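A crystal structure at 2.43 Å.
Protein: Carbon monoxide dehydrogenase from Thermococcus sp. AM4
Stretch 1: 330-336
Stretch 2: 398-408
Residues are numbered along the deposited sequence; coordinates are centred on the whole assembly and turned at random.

Stretch 1, residues 330-336: ITGAVEA
Stretch 2 (398-408) NRPRDRVHIPK

Residues 330-336 lie against the loop 398-408 of the same chain, burying 399 Å² in all. The CA atoms of Thr331 and His405 are 5.0 Å apart, those of Gly332 and Val404 4.6 Å; the stretches run in opposite senses here. One backbone hydrogen bond joins them: His405 N donates to Thr331 O at 2.9 Å and 159°. Thr331 O also receives a CA-H...O contact from Val404 CA at 3.2 Å.

Gly332 leaves the preceding helix with phi/psi 83/6. A CB there would lie 2.6 Å from Arg403 O, a clash, and would jam against Thr331 O. Arg403 O lies 4.1 Å from Gly332 CA. Arg403 N donates to Pro400 O at 2.9 Å, across the 3-10 segment 401-402.

Arg399 and Glu335, both buried, form a salt bridge. Arg399 (t, t, m) points its CB toward stretch 1. Arg399 NH1 donates to Glu335 OE1 at 2.9 Å, Arg399 NE to Glu335 OE2 at 3.0 Å. Arg399 NH1 also gives Glu335 OE2 a weak hydrogen bond at 3.3 Å. Glu335 is m, p, with chi3 62°. Arg399 NH1, NH2 and both Glu335 carboxylate oxygens also bond elsewhere in the structure. Ala333 O lies over one guanidinium face, 3.0 Å from Arg399 NH1, but the angle is too poor for a hydrogen bond.

Thr331 (p) accepts a weak bond at OG1 from Ala333 N, 3.4 Å; OG1 also bonds to a flanking residue. Ala333 CB packs against Ile406 CD1 at 3.8 Å.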

ATOM      1  N   ILE A 330      24.521 -21.824  -8.885  1.00 51.83           N
ATOM      2  CA  ILE A 330      25.024 -23.143  -8.509  1.00 53.19           C
ATOM      3  C   ILE A 330      25.714 -23.848  -9.667  1.00 58.17           C
ATOM      4  O   ILE A 330      26.376 -24.873  -9.454  1.00 58.36           O
ATOM      5  CB  ILE A 330      23.851 -23.939  -7.907  1.00 54.75           C
ATOM      6  CG1 ILE A 330      23.187 -23.099  -6.814  1.00 54.83           C
ATOM      7  CG2 ILE A 330      24.313 -25.263  -7.316  1.00 57.19           C
ATOM      8  CD1 ILE A 330      22.108 -23.806  -6.050  1.00 46.52           C
ATOM      9  N   THR A 331      25.606 -23.313 -10.889  1.00 57.08           N
ATOM     10  CA  THR A 331      26.451 -23.801 -11.974  1.00 53.04           C
ATOM     11  C   THR A 331      27.923 -23.558 -11.677  1.00 57.45           C
ATOM     12  O   THR A 331      28.787 -24.290 -12.173  1.00 57.11           O
ATOM     13  CB  THR A 331      26.073 -23.131 -13.297  1.00 57.14           C
ATOM     14  OG1 THR A 331      26.389 -21.733 -13.237  1.00 50.64           O
ATOM     15  CG2 THR A 331      24.590 -23.308 -13.590  1.00 48.32           C
ATOM     16  N   GLY A 332      28.228 -22.544 -10.869  1.00 51.98           N
ATOM     17  CA  GLY A 332      29.595 -22.212 -10.532  1.00 54.42           C
ATOM     18  C   GLY A 332      30.315 -21.353 -11.544  1.00 53.43           C
ATOM     19  O   GLY A 332      31.515 -21.105 -11.379  1.00 57.10           O
ATOM     20  N   ALA A 333      29.623 -20.879 -12.580  1.00 53.08           N
ATOM     21  CA  ALA A 333      30.257 -20.145 -13.667  1.00 57.38           C
ATOM     22  C   ALA A 333      29.762 -18.709 -13.788  1.00 54.12           C
ATOM     23  O   ALA A 333      30.083 -18.042 -14.777  1.00 60.32           O
ATOM     24  CB  ALA A 333      30.043 -20.877 -14.996  1.00 50.99           C
ATOM     25  N   VAL A 334      28.999 -18.213 -12.821  1.00 53.74           N
ATOM     26  CA  VAL A 334      28.474 -16.852 -12.873  1.00 59.03           C
ATOM     27  C   VAL A 334      29.464 -15.929 -12.172  1.00 55.68           C
ATOM     28  O   VAL A 334      29.623 -15.982 -10.950  1.00 54.96           O
ATOM     29  CB  VAL A 334      27.081 -16.756 -12.243  1.00 49.39           C
ATOM     30  CG1 VAL A 334      26.640 -15.304 -12.163  1.00 43.77           C
ATOM     31  CG2 VAL A 334      26.084 -17.565 -13.052  1.00 55.90           C
ATOM     32  N   GLU A 335      30.134 -15.079 -12.951  1.00 54.58           N
ATOM     33  CA  GLU A 335      31.048 -14.109 -12.360  1.00 54.48           C
ATOM     34  C   GLU A 335      30.287 -13.016 -11.623  1.00 50.69           C
ATOM     35  O   GLU A 335      30.727 -12.551 -10.565  1.00 46.27           O
ATOM     36  CB  GLU A 335      31.937 -13.502 -13.442  1.00 52.93           C
ATOM     37  CG  GLU A 335      33.185 -14.300 -13.714  1.00 51.74           C
ATOM     38  CD  GLU A 335      32.902 -15.640 -14.364  1.00 59.54           C
ATOM     39  OE1 GLU A 335      32.360 -15.653 -15.492  1.00 57.42           O
ATOM     40  OE2 GLU A 335      33.222 -16.680 -13.747  1.00 51.60           O
ATOM     41  N   ALA A 336      29.147 -12.595 -12.164  1.00 47.33           N
ATOM     42  CA  ALA A 336      28.362 -11.541 -11.543  1.00 50.64           C
ATOM     43  C   ALA A 336      26.915 -11.649 -11.998  1.00 47.38           C
ATOM     44  O   ALA A 336      26.641 -11.961 -13.165  1.00 46.35           O
ATOM     45  CB  ALA A 336      28.924 -10.154 -11.882  1.00 44.04           C
ATOM     46  N   ASN A 398      38.591 -16.051 -10.566  1.00 59.21           N
ATOM     47  CA  ASN A 398      38.240 -16.692  -9.307  1.00 53.64           C
ATOM     48  C   ASN A 398      37.214 -17.805  -9.468  1.00 54.43           C
ATOM     49  O   ASN A 398      36.760 -18.357  -8.461  1.00 59.55           O
ATOM     50  CB  ASN A 398      37.716 -15.652  -8.316  1.00 53.43           C
ATOM     51  CG  ASN A 398      38.768 -14.634  -7.933  1.00 59.86           C
ATOM     52  OD1 ASN A 398      39.920 -14.985  -7.674  1.00 53.77           O
ATOM     53  ND2 ASN A 398      38.380 -13.363  -7.900  1.00 55.58           N
ATOM     54  N   ARG A 399      36.841 -18.144 -10.693  1.00 57.87           N
ATOM     55  CA  ARG A 399      35.827 -19.170 -10.909  1.00 58.54           C
ATOM     56  C   ARG A 399      36.353 -20.534 -10.486  1.00 57.49           C
ATOM     57  O   ARG A 399      37.315 -21.030 -11.087  1.00 59.29           O
ATOM     58  CB  ARG A 399      35.403 -19.208 -12.374  1.00 51.80           C
ATOM     59  CG  ARG A 399      34.553 -20.418 -12.722  1.00 55.54           C
ATOM     60  CD  ARG A 399      34.403 -20.581 -14.221  1.00 59.89           C
ATOM     61  NE  ARG A 399      33.719 -19.442 -14.824  1.00 52.51           N
ATOM     62  CZ  ARG A 399      33.106 -19.479 -16.001  1.00 52.43           C
ATOM     63  NH1 ARG A 399      32.508 -18.394 -16.473  1.00 54.42           N
ATOM     64  NH2 ARG A 399      33.089 -20.603 -16.707  1.00 49.86           N
ATOM     65  N   PRO A 400      35.764 -21.176  -9.474  1.00 61.03           N
ATOM     66  CA  PRO A 400      36.203 -22.529  -9.110  1.00 62.40           C
ATOM     67  C   PRO A 400      35.843 -23.534 -10.191  1.00 64.09           C
ATOM     68  O   PRO A 400      34.761 -24.130 -10.156  1.00 61.01           O
ATOM     69  CB  PRO A 400      35.449 -22.805  -7.804  1.00 65.44           C
ATOM     70  CG  PRO A 400      34.220 -21.958  -7.903  1.00 58.56           C
ATOM     71  CD  PRO A 400      34.619 -20.724  -8.664  1.00 59.22           C
ATOM     72  N   ARG A 401      36.742 -23.716 -11.162  1.00 63.30           N
ATOM     73  CA  ARG A 401      36.461 -24.608 -12.283  1.00 65.28           C
ATOM     74  C   ARG A 401      36.252 -26.048 -11.836  1.00 63.71           C
ATOM     75  O   ARG A 401      35.618 -26.823 -12.559  1.00 64.98           O
ATOM     76  CB  ARG A 401      37.593 -24.532 -13.308  1.00 66.22           C
ATOM     77  CG  ARG A 401      37.711 -23.182 -13.994  1.00 66.59           C
ATOM     78  CD  ARG A 401      38.402 -23.303 -15.346  1.00 73.90           C
ATOM     79  NE  ARG A 401      38.302 -22.069 -16.121  1.00 72.98           N
ATOM     80  CZ  ARG A 401      37.333 -21.808 -16.993  1.00 68.53           C
ATOM     81  NH1 ARG A 401      37.323 -20.657 -17.649  1.00 67.67           N
ATOM     82  NH2 ARG A 401      36.373 -22.697 -17.210  1.00 67.28           N
ATOM     83  N   ASP A 402      36.764 -26.418 -10.660  1.00 65.87           N
ATOM     84  CA  ASP A 402      36.538 -27.754 -10.123  1.00 66.71           C
ATOM     85  C   ASP A 402      35.086 -27.979  -9.717  1.00 64.83           C
ATOM     86  O   ASP A 402      34.648 -29.132  -9.647  1.00 68.74           O
ATOM     87  CB  ASP A 402      37.454 -27.994  -8.922  1.00 64.50           C
ATOM     88  CG  ASP A 402      37.396 -26.862  -7.914  1.00 66.06           C
ATOM     89  OD1 ASP A 402      37.588 -25.696  -8.319  1.00 68.94           O
ATOM     90  OD2 ASP A 402      37.158 -27.134  -6.718  1.00 72.77           O
ATOM     91  N   ARG A 403      34.335 -26.911  -9.449  1.00 63.05           N
ATOM     92  CA  ARG A 403      32.951 -27.006  -9.002  1.00 65.90           C
ATOM     93  C   ARG A 403      31.972 -26.467 -10.042  1.00 66.39           C
ATOM     94  O   ARG A 403      30.877 -26.018  -9.695  1.00 67.04           O
ATOM     95  CB  ARG A 403      32.763 -26.269  -7.677  1.00 58.10           C
ATOM     96  CG  ARG A 403      33.758 -26.650  -6.600  1.00 65.55           C
ATOM     97  CD  ARG A 403      33.831 -25.580  -5.523  1.00 64.37           C
ATOM     98  NE  ARG A 403      32.525 -25.316  -4.927  1.00 67.18           N
ATOM     99  CZ  ARG A 403      32.212 -24.200  -4.277  1.00 66.34           C
ATOM    100  NH1 ARG A 403      30.996 -24.046  -3.767  1.00 66.46           N
ATOM    101  NH2 ARG A 403      33.113 -23.237  -4.135  1.00 67.36           N
ATOM    102  N   VAL A 404      32.348 -26.504 -11.317  1.00 64.70           N
ATOM    103  CA  VAL A 404      31.523 -25.968 -12.393  1.00 60.39           C
ATOM    104  C   VAL A 404      30.751 -27.110 -13.039  1.00 65.30           C
ATOM    105  O   VAL A 404      31.340 -28.126 -13.428  1.00 63.96           O
ATOM    106  CB  VAL A 404      32.377 -25.222 -13.433  1.00 57.23           C
ATOM    107  CG1 VAL A 404      31.594 -25.022 -14.723  1.00 51.34           C
ATOM    108  CG2 VAL A 404      32.838 -23.884 -12.875  1.00 57.21           C
ATOM    109  N   HIS A 405      29.433 -26.943 -13.151  1.00 65.37           N
ATOM    110  CA  HIS A 405      28.575 -27.897 -13.855  1.00 56.04           C
ATOM    111  C   HIS A 405      27.473 -27.101 -14.548  1.00 56.44           C
ATOM    112  O   HIS A 405      26.471 -26.743 -13.924  1.00 62.85           O
ATOM    113  CB  HIS A 405      27.992 -28.940 -12.908  1.00 58.13           C
ATOM    114  CG  HIS A 405      27.031 -29.883 -13.566  1.00 63.47           C
ATOM    115  ND1 HIS A 405      27.401 -31.136 -14.006  1.00 66.93           N
ATOM    116  CD2 HIS A 405      25.716 -29.755 -13.861  1.00 58.63           C
ATOM    117  CE1 HIS A 405      26.355 -31.738 -14.541  1.00 68.45           C
ATOM    118  NE2 HIS A 405      25.320 -30.921 -14.468  1.00 58.63           N
ATOM    119  N   ILE A 406      27.666 -26.822 -15.829  1.00 53.17           N
ATOM    120  CA  ILE A 406      26.665 -26.156 -16.657  1.00 55.86           C
ATOM    121  C   ILE A 406      25.883 -27.237 -17.392  1.00 62.90           C
ATOM    122  O   ILE A 406      26.494 -28.045 -18.108  1.00 63.62           O
ATOM    123  CB  ILE A 406      27.313 -25.176 -17.645  1.00 61.41           C
ATOM    124  CG1 ILE A 406      28.138 -24.127 -16.896  1.00 53.12           C
ATOM    125  CG2 ILE A 406      26.253 -24.514 -18.515  1.00 60.50           C
ATOM    126  CD1 ILE A 406      28.986 -23.256 -17.801  1.00 56.74           C
ATOM    127  N   PRO A 407      24.564 -27.317 -17.231  1.00 64.25           N
ATOM    128  CA  PRO A 407      23.797 -28.302 -18.003  1.00 61.76           C
ATOM    129  C   PRO A 407      23.856 -27.988 -19.494  1.00 66.34           C
ATOM    130  O   PRO A 407      23.647 -26.847 -19.913  1.00 64.66           O
ATOM    131  CB  PRO A 407      22.377 -28.168 -17.443  1.00 60.91           C
ATOM    132  CG  PRO A 407      22.550 -27.523 -16.101  1.00 58.62           C
ATOM    133  CD  PRO A 407      23.730 -26.614 -16.242  1.00 55.83           C
ATOM    134  N   LYS A 408      24.152 -29.025 -20.289  1.00 66.41           N
ATOM    135  CA  LYS A 408      24.244 -28.891 -21.745  1.00 72.36           C
ATOM    136  C   LYS A 408      22.976 -28.310 -22.347  1.00 67.49           C
ATOM    137  O   LYS A 408      23.027 -27.651 -23.392  1.00 74.16           O
ATOM    138  CB  LYS A 408      24.529 -30.260 -22.375  1.00 76.89           C
ATOM    139  CG  LYS A 408      25.412 -30.251 -23.631  1.00 84.98           C
ATOM    140  CD  LYS A 408      24.717 -29.624 -24.840  1.00 81.14           C
ATOM    141  CE  LYS A 408      25.579 -29.641 -26.089  1.00 73.61           C
ATOM    142  NZ  LYS A 408      24.825 -29.135 -27.272  1.00 80.27           N
TER